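Local coordinates for phosphonate monoester hydrolase (Ruegeria pomeroyi, PDB 4UPK), which is a hydrolase of the sulfatase family, built on the alpha/beta fold of the alkaline phosphatase clan, at residues A205-R208 / S212-A215; L237-P242 / G325-H330; N253-P258 / L316-D321; S291-F296 / Q307-V312. One frame throughout, in Å; residues are numbered along the deposited sequence.

Contact 1 (A205-R208 / S212-A215); sequences AMYR and SDTA
Y207 lays ring atoms CD1 and CE1 against S212 at the N-cap of helix 213-224, in the loop that leads into this helix of the sulfatase-family alpha/beta domain. The ring meets the serine obliquely: CD1 of Y207 lies 3.6 Å from CA of S212, and CE1 of Y207 is 3.8 Å from CB of S212, so two neighbouring ring carbons rest along one CA-CB bond. CG of the tyrosine stands between the backbone N and the carbonyl carbon (chi1 45°), which turns the ring to the helix start. The methyl of A205 covers one ring face, offset toward the rim, and CE of M206 lies in plane at the edge. W171, from helix 169-177, adds an edge-to-face contact.

The serine hydroxyl is turned away from the tyrosine and into the helix. A215 N donates to S212 OG over 3.1 Å in a nearly straight capping bond (172°), and E319 of helix 303-333 shares the same hydroxyl, so the cap is also tied to a second helix. D213 makes a looser approach, its OD1 lying 4.3 Å from Y207 OH, while its other oxygen, OD2, forms a salt bridge with R241. Within the first turn, OD1 of D213 accepts from T214 N over 3.0 Å, the donor standing 39° out of the carboxylate plane.

Contact 2 (L237-P242 / G325-H330); sequences LTYIRP and GRVIAH
V327 presents a single methyl, CG2, to two side chains of strand 234-239, where helix 303-333 packs on the mixed beta-sheet of the sulfatase-family alpha/beta domain. L237 and V327 reach toward each other tip to tip, with CD2 of L237 4.0 Å from CG2 of V327. The same methyl lies 3.9 Å from OH of Y239, whose side chain comes from the opposite direction to that of the valine. L237 and Y239 are two residues apart on the strand and both point their side chains to the helix, so the valine methyl meets the sheet through alternate residues.

In L237, CG is anti to the backbone N (chi1 172°), which extends the branch toward the helix; in V327, CG2, anti to the carbonyl carbon, is the branch that faces the strand.

Farther out, the valine also touches L37 of strand 35-41 and F221 of helix 213-224, so it sits between the sheet and a second helix. Backbone bonds to F38 and I40 hold L237 beside strand 35-41, and I40 and D42 do the same for Y239. The tyrosine hydroxyl, although it abuts a methyl group, has its polar partner on helix 213-224: Y239 OH is hydrogen-bonded to OG1 of T218.

Contact 3 (N253-P258 / L316-D321); sequences NTMYDP and LATEVD
Y256 and T318 are joined by a hydrogen bond between their hydroxyls, Y256 OH donating to T318 OG1 over 2.6 Å. The bond links the loop between strand 234-239 and helix 270-275 to helix 303-333, within the sulfatase-family domain. The acceptor oxygen lies at the edge of the tyrosine ring and in its plane, so the hydroxyl meets the threonine without the ring face being used. On the helix, OG1 is anti to the carbonyl carbon (chi1 -69°), a rotation that places the oxygen against the tyrosine and leaves CG2 anti to the backbone N.

The apolar part of the contact falls to that methyl and to M255. SD of M255 is 3.8 Å from CG2 of T318, and the terminal CE follows at 4.1 Å from the same methyl; the two side chains cross obliquely. M255 also packs within its own segment: its CG sits over the centre of the Y256 ring, 3.5 Å above the plane, and so backs the ring whose edge engages the threonine.

Further polar contacts come from E58. Its backbone N is hydrogen-bonded to Y256 OH and its carbonyl O to T318 OG1, while the latter also has a weak bond to the carbonyl of L314 on its own helix.

With Y256 OH giving its proton to T318 OG1, the tyrosine oxygen can receive the E58 N-H. The single threonine proton is then left for a carbonyl, probably that of E58, the L314 bond being weak. The two hydroxyls thus bridge the N-H and C=O of E58.

Contact 4 (S291-F296 / Q307-V312); sequences SFVLGF and QTLRAV
This is a small, buried apolar contact in which L309, near the beginning of helix 303-333, spreads its two methyls against the loop that precedes the helix. Each branch finds a different residue. CD2 of L309 lies 3.9 Å from CB of F292, so it is the root of the phenylalanine side chain that is touched, while the ring leads away from the helix. CD1 of L309 meets the CG1 methyl of V293 more loosely, at 4.3 Å. Neighbours in sequence, the phenylalanine and the valine both direct their CB atoms to the helix, and the leucine thereby engages two successive residues.

In the alpha/beta domain of this sulfatase-family protein, helix 303-333 is the long helix that also packs on the central sheet; here its N-terminal part is met by the loop that leads into it. The F292 ring, carried beyond the leucine, stacks edge-to-face with W358, and the phenylalanine side chain also touches E350. A backbone hydrogen bond to L246 holds F292 to another loop. On the helix itself, A311 N bonds to Q307 O and V312 N to T308 O, the regular backbone pattern on which L309 is carried.

From the N terminus, contact 1 comes first and closes a short loop of three linking residues at the start of helix 213-224, finished before the others begin. Contact 2 then opens on strand 234-239 and spans the longest loop, returning on helix 303-333. Contacts 3 and 4 fall within that span: contact 3 runs from 253-258 to 316-321, and contact 4, from 291-296 to 307-312, sits inside it. Contacts 2, 3 and 4 thus nest without crossing and share one helix. Contact 1 touches contacts 2 and 3, joining helix 213-224 to the strand's end and to that helix. Contacts 2 and 3 also meet, P242 packing on L316, and contacts 3 and 4 pack through P258 and Q307.

Contact 1 (A205-R208 / S212-A215)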
loop_
_atom_site.group_PDB
_atom_site.type_symbol
_atom_site.label_atom_id
_atom_site.label_comp_id
_atom_site.label_asym_id
_atom_site.label_seq_id
_atom_site.Cartn_x
_atom_site.Cartn_y
_atom_site.Cartn_z
ATOM N N ALA A 205 40.038 26.564 11.390
ATOM C CA ALA A 205 39.716 25.213 10.927
ATOM C C ALA A 205 40.824 24.683 9.997
ATOM O O ALA A 205 41.549 25.478 9.400
ATOM C CB ALA A 205 38.372 25.208 10.215
ATOM N N MET A 206 40.968 23.345 9.917
ATOM C CA MET A 206 41.923 22.594 9.076
ATOM C C MET A 206 41.792 23.033 7.600
ATOM O O MET A 206 42.785 23.141 6.884
ATOM C CB MET A 206 41.647 21.066 9.222
ATOM C CG MET A 206 42.295 20.161 8.138
ATOM S SD MET A 206 41.343 18.639 7.739
ATOM C CE MET A 206 40.077 19.325 6.686
ATOM N N TYR A 207 40.549 23.280 7.167
ATOM C CA TYR A 207 40.191 23.690 5.809
ATOM C C TYR A 207 40.142 25.215 5.660
ATOM O O TYR A 207 39.770 25.928 6.601
ATOM C CB TYR A 207 38.845 23.042 5.381
ATOM C CG TYR A 207 37.774 23.109 6.450
ATOM C CD1 TYR A 207 36.956 24.232 6.581
ATOM C CD2 TYR A 207 37.584 22.055 7.344
ATOM C CE1 TYR A 207 35.977 24.304 7.576
ATOM C CE2 TYR A 207 36.637 22.133 8.365
ATOM C CZ TYR A 207 35.828 23.254 8.471
ATOM O OH TYR A 207 34.881 23.313 9.464
ATOM N N ARG A 208 40.511 25.704 4.475
ATOM C CA ARG A 208 40.447 27.136 4.138
ATOM C C ARG A 208 38.966 27.494 3.964
ATOM O O ARG A 208 38.147 26.587 3.770
ATOM C CB ARG A 208 41.235 27.454 2.850
ATOM C CG ARG A 208 42.728 27.178 2.985
ATOM C CD ARG A 208 43.477 27.279 1.665
ATOM N NE ARG A 208 43.615 28.668 1.235
ATOM C CZ ARG A 208 43.551 29.083 -0.027
ATOM N NH1 ARG A 208 43.364 28.211 -1.013
ATOM N NH2 ARG A 208 43.662 30.374 -0.313
ATOM N N SER A 212 35.273 25.226 3.020
ATOM C CA SER A 212 34.409 24.984 4.177
ATOM C C SER A 212 33.097 24.302 3.808
ATOM O O SER A 212 32.704 24.301 2.648
ATOM C CB SER A 212 34.150 26.283 4.936
ATOM O OG SER A 212 33.028 26.994 4.430
ATOM N N ASP A 213 32.432 23.731 4.811
ATOM C CA ASP A 213 31.120 23.093 4.695
ATOM C C ASP A 213 30.062 24.066 4.155
ATOM O O ASP A 213 29.345 23.699 3.222
ATOM C CB ASP A 213 30.700 22.454 6.037
ATOM C CG ASP A 213 30.902 23.266 7.312
ATOM O OD1 ASP A 213 31.408 24.431 7.223
ATOM O OD2 ASP A 213 30.550 22.750 8.394
ATOM N N THR A 214 30.033 25.337 4.683
ATOM C CA THR A 214 29.158 26.438 4.245
ATOM C C THR A 214 29.391 26.795 2.779
ATOM O O THR A 214 28.422 26.875 2.026
ATOM C CB THR A 214 29.321 27.663 5.168
ATOM O OG1 THR A 214 29.028 27.277 6.517
ATOM C CG2 THR A 214 28.449 28.857 4.744
ATOM N N ALA A 215 30.674 27.044 2.390
ATOM C CA ALA A 215 31.101 27.421 1.034
ATOM C C ALA A 215 30.776 26.314 0.034
ATOM O O ALA A 215 30.223 26.585 -1.031
ATOM C CB ALA A 215 32.598 27.721 1.008
#

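Contact 2 (L237-P242 / G325-H330)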
loop_
_atom_site.group_PDB
_atom_site.type_symbol
_atom_site.label_atom_id
_atom_site.label_comp_id
_atom_site.label_asym_id
_atom_site.label_seq_id
_atom_site.Cartn_x
_atom_site.Cartn_y
_atom_site.Cartn_z
ATOM N N LEU A 237 17.546 24.583 0.723
ATOM C CA LEU A 237 18.964 24.711 1.070
ATOM C C LEU A 237 19.107 24.877 2.599
ATOM O O LEU A 237 18.486 25.756 3.203
ATOM C CB LEU A 237 19.576 25.863 0.240
ATOM C CG LEU A 237 21.007 26.368 0.503
ATOM C CD1 LEU A 237 22.060 25.432 -0.072
ATOM C CD2 LEU A 237 21.192 27.741 -0.121
ATOM N N THR A 238 19.880 23.954 3.215
ATOM C CA THR A 238 20.041 23.792 4.657
ATOM C C THR A 238 21.489 23.872 5.150
ATOM O O THR A 238 22.275 22.928 4.995
ATOM C CB THR A 238 19.379 22.467 5.096
ATOM O OG1 THR A 238 20.052 21.401 4.431
ATOM C CG2 THR A 238 17.870 22.406 4.789
ATOM N N TYR A 239 21.815 24.994 5.785
ATOM C CA TYR A 239 23.124 25.248 6.367
ATOM C C TYR A 239 23.128 24.789 7.808
ATOM O O TYR A 239 22.301 25.241 8.596
ATOM C CB TYR A 239 23.459 26.749 6.328
ATOM C CG TYR A 239 23.606 27.322 4.939
ATOM C CD1 TYR A 239 24.775 27.133 4.210
ATOM C CD2 TYR A 239 22.596 28.104 4.372
ATOM C CE1 TYR A 239 24.937 27.691 2.943
ATOM C CE2 TYR A 239 22.749 28.677 3.109
ATOM C CZ TYR A 239 23.929 28.470 2.399
ATOM O OH TYR A 239 24.136 29.036 1.168
ATOM N N ILE A 240 24.062 23.904 8.145
ATOM C CA ILE A 240 24.257 23.392 9.487
ATOM C C ILE A 240 24.814 24.465 10.403
ATOM O O ILE A 240 24.343 24.610 11.520
ATOM C CB ILE A 240 25.100 22.067 9.493
ATOM C CG1 ILE A 240 25.097 21.383 10.893
ATOM C CG2 ILE A 240 26.518 22.247 8.938
ATOM C CD1 ILE A 240 23.657 20.923 11.360
ATOM N N ARG A 241 25.814 25.233 9.904
ATOM C CA ARG A 241 26.476 26.321 10.599
ATOM C C ARG A 241 25.541 27.504 10.832
ATOM O O ARG A 241 24.744 27.807 9.939
ATOM C CB ARG A 241 27.731 26.785 9.831
ATOM C CG ARG A 241 28.789 25.705 9.618
ATOM C CD ARG A 241 29.188 24.986 10.879
ATOM N NE ARG A 241 30.315 24.092 10.641
ATOM C CZ ARG A 241 31.082 23.571 11.596
ATOM N NH1 ARG A 241 30.876 23.884 12.871
ATOM N NH2 ARG A 241 32.076 22.757 11.281
ATOM N N PRO A 242 25.612 28.203 12.004
ATOM C CA PRO A 242 26.464 27.939 13.195
ATOM C C PRO A 242 25.943 26.759 14.011
ATOM O O PRO A 242 24.751 26.694 14.309
ATOM C CB PRO A 242 26.397 29.273 13.952
ATOM C CG PRO A 242 24.993 29.790 13.652
ATOM C CD PRO A 242 24.709 29.365 12.230
ATOM N N GLY A 325 24.387 35.771 0.434
ATOM C CA GLY A 325 24.505 36.898 -0.493
ATOM C C GLY A 325 24.767 36.453 -1.925
ATOM O O GLY A 325 24.239 37.039 -2.867
ATOM N N ARG A 326 25.545 35.378 -2.096
ATOM C CA ARG A 326 25.857 34.761 -3.393
ATOM C C ARG A 326 24.615 34.111 -3.994
ATOM O O ARG A 326 24.473 34.123 -5.208
ATOM C CB ARG A 326 26.954 33.697 -3.245
ATOM C CG ARG A 326 28.336 34.207 -2.866
ATOM C CD ARG A 326 29.217 33.021 -2.490
ATOM N NE ARG A 326 29.557 32.222 -3.667
ATOM C CZ ARG A 326 29.905 30.940 -3.652
ATOM N NH1 ARG A 326 29.949 30.266 -2.510
ATOM N NH2 ARG A 326 30.216 30.321 -4.782
ATOM N N VAL A 327 23.753 33.494 -3.148
ATOM C CA VAL A 327 22.487 32.847 -3.532
ATOM C C VAL A 327 21.510 33.934 -4.042
ATOM O O VAL A 327 20.909 33.770 -5.101
ATOM C CB VAL A 327 21.890 31.987 -2.383
ATOM C CG1 VAL A 327 20.525 31.417 -2.771
ATOM C CG2 VAL A 327 22.847 30.860 -1.983
ATOM N N ILE A 328 21.397 35.056 -3.298
ATOM C CA ILE A 328 20.575 36.216 -3.669
ATOM C C ILE A 328 21.091 36.819 -4.975
ATOM O O ILE A 328 20.283 37.060 -5.862
ATOM C CB ILE A 328 20.486 37.282 -2.514
ATOM C CG1 ILE A 328 19.837 36.717 -1.211
ATOM C CG2 ILE A 328 19.809 38.588 -2.982
ATOM C CD1 ILE A 328 18.378 36.072 -1.347
ATOM N N ALA A 329 22.433 37.051 -5.096
ATOM C CA ALA A 329 23.082 37.606 -6.290
ATOM C C ALA A 329 22.767 36.778 -7.529
ATOM O O ALA A 329 22.498 37.362 -8.578
ATOM C CB ALA A 329 24.596 37.719 -6.097
ATOM N N HIS A 330 22.748 35.435 -7.406
ATOM C CA HIS A 330 22.387 34.513 -8.485
ATOM C C HIS A 330 20.961 34.775 -8.985
ATOM O O HIS A 330 20.732 34.742 -10.191
ATOM C CB HIS A 330 22.502 33.044 -8.015
ATOM C CG HIS A 330 21.987 32.055 -9.019
ATOM N ND1 HIS A 330 22.680 31.781 -10.194
ATOM C CD2 HIS A 330 20.832 31.345 -9.014
ATOM C CE1 HIS A 330 21.935 30.910 -10.857
ATOM N NE2 HIS A 330 20.816 30.612 -10.187
#

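Contact 3 (N253-P258 / L316-D321)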
loop_
_atom_site.group_PDB
_atom_site.type_symbol
_atom_site.label_atom_id
_atom_site.label_comp_id
_atom_site.label_asym_id
_atom_site.label_seq_id
_atom_site.Cartn_x
_atom_site.Cartn_y
_atom_site.Cartn_z
ATOM N N ASN A 253 37.289 32.662 12.590
ATOM C CA ASN A 253 37.627 32.066 13.883
ATOM C C ASN A 253 37.905 33.100 14.988
ATOM O O ASN A 253 37.496 32.902 16.126
ATOM C CB ASN A 253 38.810 31.083 13.717
ATOM C CG ASN A 253 40.101 31.729 13.268
ATOM O OD1 ASN A 253 40.174 32.454 12.266
ATOM N ND2 ASN A 253 41.161 31.479 14.001
ATOM N N THR A 254 38.596 34.190 14.637
ATOM C CA THR A 254 38.989 35.279 15.533
ATOM C C THR A 254 38.462 36.652 15.099
ATOM O O THR A 254 38.844 37.649 15.700
ATOM C CB THR A 254 40.504 35.317 15.696
ATOM O OG1 THR A 254 41.091 35.316 14.400
ATOM C CG2 THR A 254 41.043 34.175 16.555
ATOM N N MET A 255 37.558 36.716 14.103
ATOM C CA MET A 255 36.994 37.994 13.651
ATOM C C MET A 255 36.333 38.813 14.764
ATOM O O MET A 255 36.436 40.030 14.763
ATOM C CB MET A 255 36.132 37.828 12.393
ATOM C CG MET A 255 34.642 37.624 12.637
ATOM S SD MET A 255 33.662 37.529 11.126
ATOM C CE MET A 255 34.138 38.973 10.328
ATOM N N TYR A 256 35.726 38.122 15.748
ATOM C CA TYR A 256 35.102 38.722 16.929
ATOM C C TYR A 256 35.948 38.408 18.162
ATOM O O TYR A 256 36.337 37.263 18.391
ATOM C CB TYR A 256 33.625 38.267 17.103
ATOM C CG TYR A 256 32.762 38.536 15.882
ATOM C CD1 TYR A 256 32.672 39.818 15.333
ATOM C CD2 TYR A 256 32.080 37.506 15.244
ATOM C CE1 TYR A 256 31.898 40.067 14.201
ATOM C CE2 TYR A 256 31.303 37.746 14.116
ATOM C CZ TYR A 256 31.223 39.024 13.589
ATOM O OH TYR A 256 30.463 39.259 12.466
ATOM N N ASP A 257 36.280 39.449 18.917
ATOM C CA ASP A 257 37.084 39.343 20.124
ATOM C C ASP A 257 36.184 38.860 21.266
ATOM O O ASP A 257 35.226 39.560 21.588
ATOM C CB ASP A 257 37.724 40.710 20.451
ATOM C CG ASP A 257 38.680 40.767 21.630
ATOM O OD1 ASP A 257 38.847 39.737 22.322
ATOM O OD2 ASP A 257 39.242 41.842 21.871
ATOM N N PRO A 258 36.485 37.683 21.895
ATOM C CA PRO A 258 35.652 37.195 23.018
ATOM C C PRO A 258 35.608 38.147 24.226
ATOM O O PRO A 258 34.619 38.152 24.967
ATOM C CB PRO A 258 36.323 35.878 23.393
ATOM C CG PRO A 258 37.064 35.447 22.155
ATOM C CD PRO A 258 37.586 36.739 21.611
ATOM N N LEU A 316 30.775 31.979 12.409
ATOM C CA LEU A 316 30.135 30.991 11.519
ATOM C C LEU A 316 28.830 31.532 10.928
ATOM O O LEU A 316 28.540 31.248 9.760
ATOM C CB LEU A 316 29.890 29.652 12.236
ATOM C CG LEU A 316 31.122 28.797 12.530
ATOM C CD1 LEU A 316 30.775 27.677 13.544
ATOM C CD2 LEU A 316 31.713 28.224 11.259
ATOM N N ALA A 317 28.050 32.303 11.719
ATOM C CA ALA A 317 26.814 32.980 11.282
ATOM C C ALA A 317 27.177 34.048 10.212
ATOM O O ALA A 317 26.521 34.103 9.180
ATOM C CB ALA A 317 26.112 33.625 12.460
ATOM N N THR A 318 28.253 34.827 10.421
ATOM C CA THR A 318 28.736 35.804 9.431
ATOM C C THR A 318 29.147 35.073 8.101
ATOM O O THR A 318 28.782 35.536 7.030
ATOM C CB THR A 318 29.788 36.750 10.073
ATOM O OG1 THR A 318 29.106 37.583 11.014
ATOM C CG2 THR A 318 30.520 37.656 9.047
ATOM N N GLU A 319 29.839 33.916 8.183
ATOM C CA GLU A 319 30.205 33.150 7.000
ATOM C C GLU A 319 28.957 32.598 6.272
ATOM O O GLU A 319 28.918 32.613 5.050
ATOM C CB GLU A 319 31.216 32.049 7.330
ATOM C CG GLU A 319 31.772 31.356 6.074
ATOM C CD GLU A 319 32.439 30.020 6.339
ATOM O OE1 GLU A 319 32.187 29.434 7.416
ATOM O OE2 GLU A 319 33.235 29.567 5.487
ATOM N N VAL A 320 27.917 32.190 7.009
ATOM C CA VAL A 320 26.647 31.744 6.397
ATOM C C VAL A 320 26.036 32.927 5.634
ATOM O O VAL A 320 25.610 32.773 4.484
ATOM C CB VAL A 320 25.684 31.137 7.463
ATOM C CG1 VAL A 320 24.226 31.147 7.009
ATOM C CG2 VAL A 320 26.137 29.736 7.860
ATOM N N ASP A 321 26.031 34.109 6.279
ATOM C CA ASP A 321 25.561 35.352 5.693
ATOM C C ASP A 321 26.234 35.667 4.351
ATOM O O ASP A 321 25.512 35.944 3.412
ATOM C CB ASP A 321 25.738 36.521 6.650
ATOM C CG ASP A 321 24.994 37.734 6.168
ATOM O OD1 ASP A 321 23.798 37.845 6.474
ATOM O OD2 ASP A 321 25.584 38.529 5.402
#

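Contact 4 (S291-F296 / Q307-V312)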
loop_
_atom_site.group_PDB
_atom_site.type_symbol
_atom_site.label_atom_id
_atom_site.label_comp_id
_atom_site.label_asym_id
_atom_site.label_seq_id
_atom_site.Cartn_x
_atom_site.Cartn_y
_atom_site.Cartn_z
ATOM N N SER A 291 31.384 19.661 25.219
ATOM C CA SER A 291 30.644 18.836 24.255
ATOM C C SER A 291 30.338 19.587 22.944
ATOM O O SER A 291 29.882 18.973 21.987
ATOM C CB SER A 291 29.368 18.267 24.886
ATOM O OG SER A 291 28.389 19.269 25.114
ATOM N N PHE A 292 30.597 20.902 22.902
ATOM C CA PHE A 292 30.340 21.791 21.759
ATOM C C PHE A 292 31.543 22.026 20.825
ATOM O O PHE A 292 31.437 22.809 19.874
ATOM C CB PHE A 292 29.788 23.136 22.268
ATOM C CG PHE A 292 28.299 23.296 22.143
ATOM C CD1 PHE A 292 27.434 22.356 22.685
ATOM C CD2 PHE A 292 27.756 24.402 21.494
ATOM C CE1 PHE A 292 26.054 22.494 22.546
ATOM C CE2 PHE A 292 26.375 24.544 21.368
ATOM C CZ PHE A 292 25.537 23.587 21.884
ATOM N N VAL A 293 32.676 21.345 21.096
ATOM C CA VAL A 293 33.927 21.439 20.331
ATOM C C VAL A 293 34.618 20.050 20.323
ATOM O O VAL A 293 34.316 19.236 21.178
ATOM C CB VAL A 293 34.907 22.543 20.884
ATOM C CG1 VAL A 293 34.383 23.955 20.662
ATOM C CG2 VAL A 293 35.269 22.313 22.346
ATOM N N LEU A 294 35.556 19.805 19.386
ATOM C CA LEU A 294 36.337 18.556 19.306
ATOM C C LEU A 294 37.827 18.816 19.593
ATOM O O LEU A 294 38.386 19.776 19.056
ATOM C CB LEU A 294 36.151 17.827 17.951
ATOM C CG LEU A 294 34.782 17.146 17.693
ATOM C CD1 LEU A 294 34.800 16.377 16.376
ATOM C CD2 LEU A 294 34.380 16.168 18.827
ATOM N N GLY A 295 38.424 18.002 20.475
ATOM C CA GLY A 295 39.837 18.089 20.856
ATOM C C GLY A 295 40.139 18.681 22.225
ATOM O O GLY A 295 41.313 18.904 22.559
ATOM N N PHE A 296 39.077 18.969 23.017
ATOM C CA PHE A 296 39.124 19.576 24.360
ATOM C C PHE A 296 38.197 18.770 25.322
ATOM O O PHE A 296 37.085 19.216 25.629
ATOM C CB PHE A 296 38.711 21.070 24.288
ATOM C CG PHE A 296 39.489 21.870 23.267
ATOM C CD1 PHE A 296 39.093 21.898 21.928
ATOM C CD2 PHE A 296 40.629 22.578 23.635
ATOM C CE1 PHE A 296 39.844 22.593 20.976
ATOM C CE2 PHE A 296 41.358 23.298 22.685
ATOM C CZ PHE A 296 40.968 23.290 21.364
ATOM N N GLN A 307 32.974 32.760 26.234
ATOM C CA GLN A 307 33.049 33.888 25.297
ATOM C C GLN A 307 33.720 33.536 23.956
ATOM O O GLN A 307 33.354 34.090 22.917
ATOM C CB GLN A 307 33.670 35.128 25.965
ATOM C CG GLN A 307 32.853 35.686 27.140
ATOM C CD GLN A 307 31.496 36.212 26.764
ATOM O OE1 GLN A 307 30.514 35.478 26.701
ATOM N NE2 GLN A 307 31.393 37.507 26.549
ATOM N N THR A 308 34.671 32.590 23.988
ATOM C CA THR A 308 35.395 32.111 22.810
ATOM C C THR A 308 34.458 31.336 21.896
ATOM O O THR A 308 34.402 31.626 20.701
ATOM C CB THR A 308 36.685 31.374 23.221
ATOM O OG1 THR A 308 37.485 32.265 24.004
ATOM C CG2 THR A 308 37.486 30.911 22.036
ATOM N N LEU A 309 33.682 30.401 22.476
ATOM C CA LEU A 309 32.678 29.601 21.795
ATOM C C LEU A 309 31.633 30.521 21.171
ATOM O O LEU A 309 31.234 30.304 20.030
ATOM C CB LEU A 309 32.004 28.660 22.810
ATOM C CG LEU A 309 32.530 27.230 22.856
ATOM C CD1 LEU A 309 33.897 27.154 23.513
ATOM C CD2 LEU A 309 31.552 26.326 23.553
ATOM N N ARG A 310 31.208 31.560 21.922
ATOM C CA ARG A 310 30.250 32.586 21.521
ATOM C C ARG A 310 30.775 33.392 20.321
ATOM O O ARG A 310 30.026 33.583 19.362
ATOM C CB ARG A 310 29.893 33.476 22.726
ATOM C CG ARG A 310 28.881 32.816 23.645
ATOM C CD ARG A 310 28.727 33.454 25.019
ATOM N NE ARG A 310 28.166 34.813 24.997
ATOM C CZ ARG A 310 26.866 35.103 24.984
ATOM N NH1 ARG A 310 25.962 34.130 24.989
ATOM N NH2 ARG A 310 26.459 36.372 24.971
ATOM N N ALA A 311 32.082 33.776 20.332
ATOM C CA ALA A 311 32.743 34.482 19.227
ATOM C C ALA A 311 32.868 33.585 17.965
ATOM O O ALA A 311 32.700 34.092 16.853
ATOM C CB ALA A 311 34.119 34.981 19.658
ATOM N N VAL A 312 33.172 32.277 18.142
ATOM C CA VAL A 312 33.293 31.295 17.052
ATOM C C VAL A 312 31.938 31.097 16.368
ATOM O O VAL A 312 31.870 31.132 15.142
ATOM C CB VAL A 312 33.956 29.960 17.524
ATOM C CG1 VAL A 312 33.849 28.868 16.446
ATOM C CG2 VAL A 312 35.421 30.193 17.925
#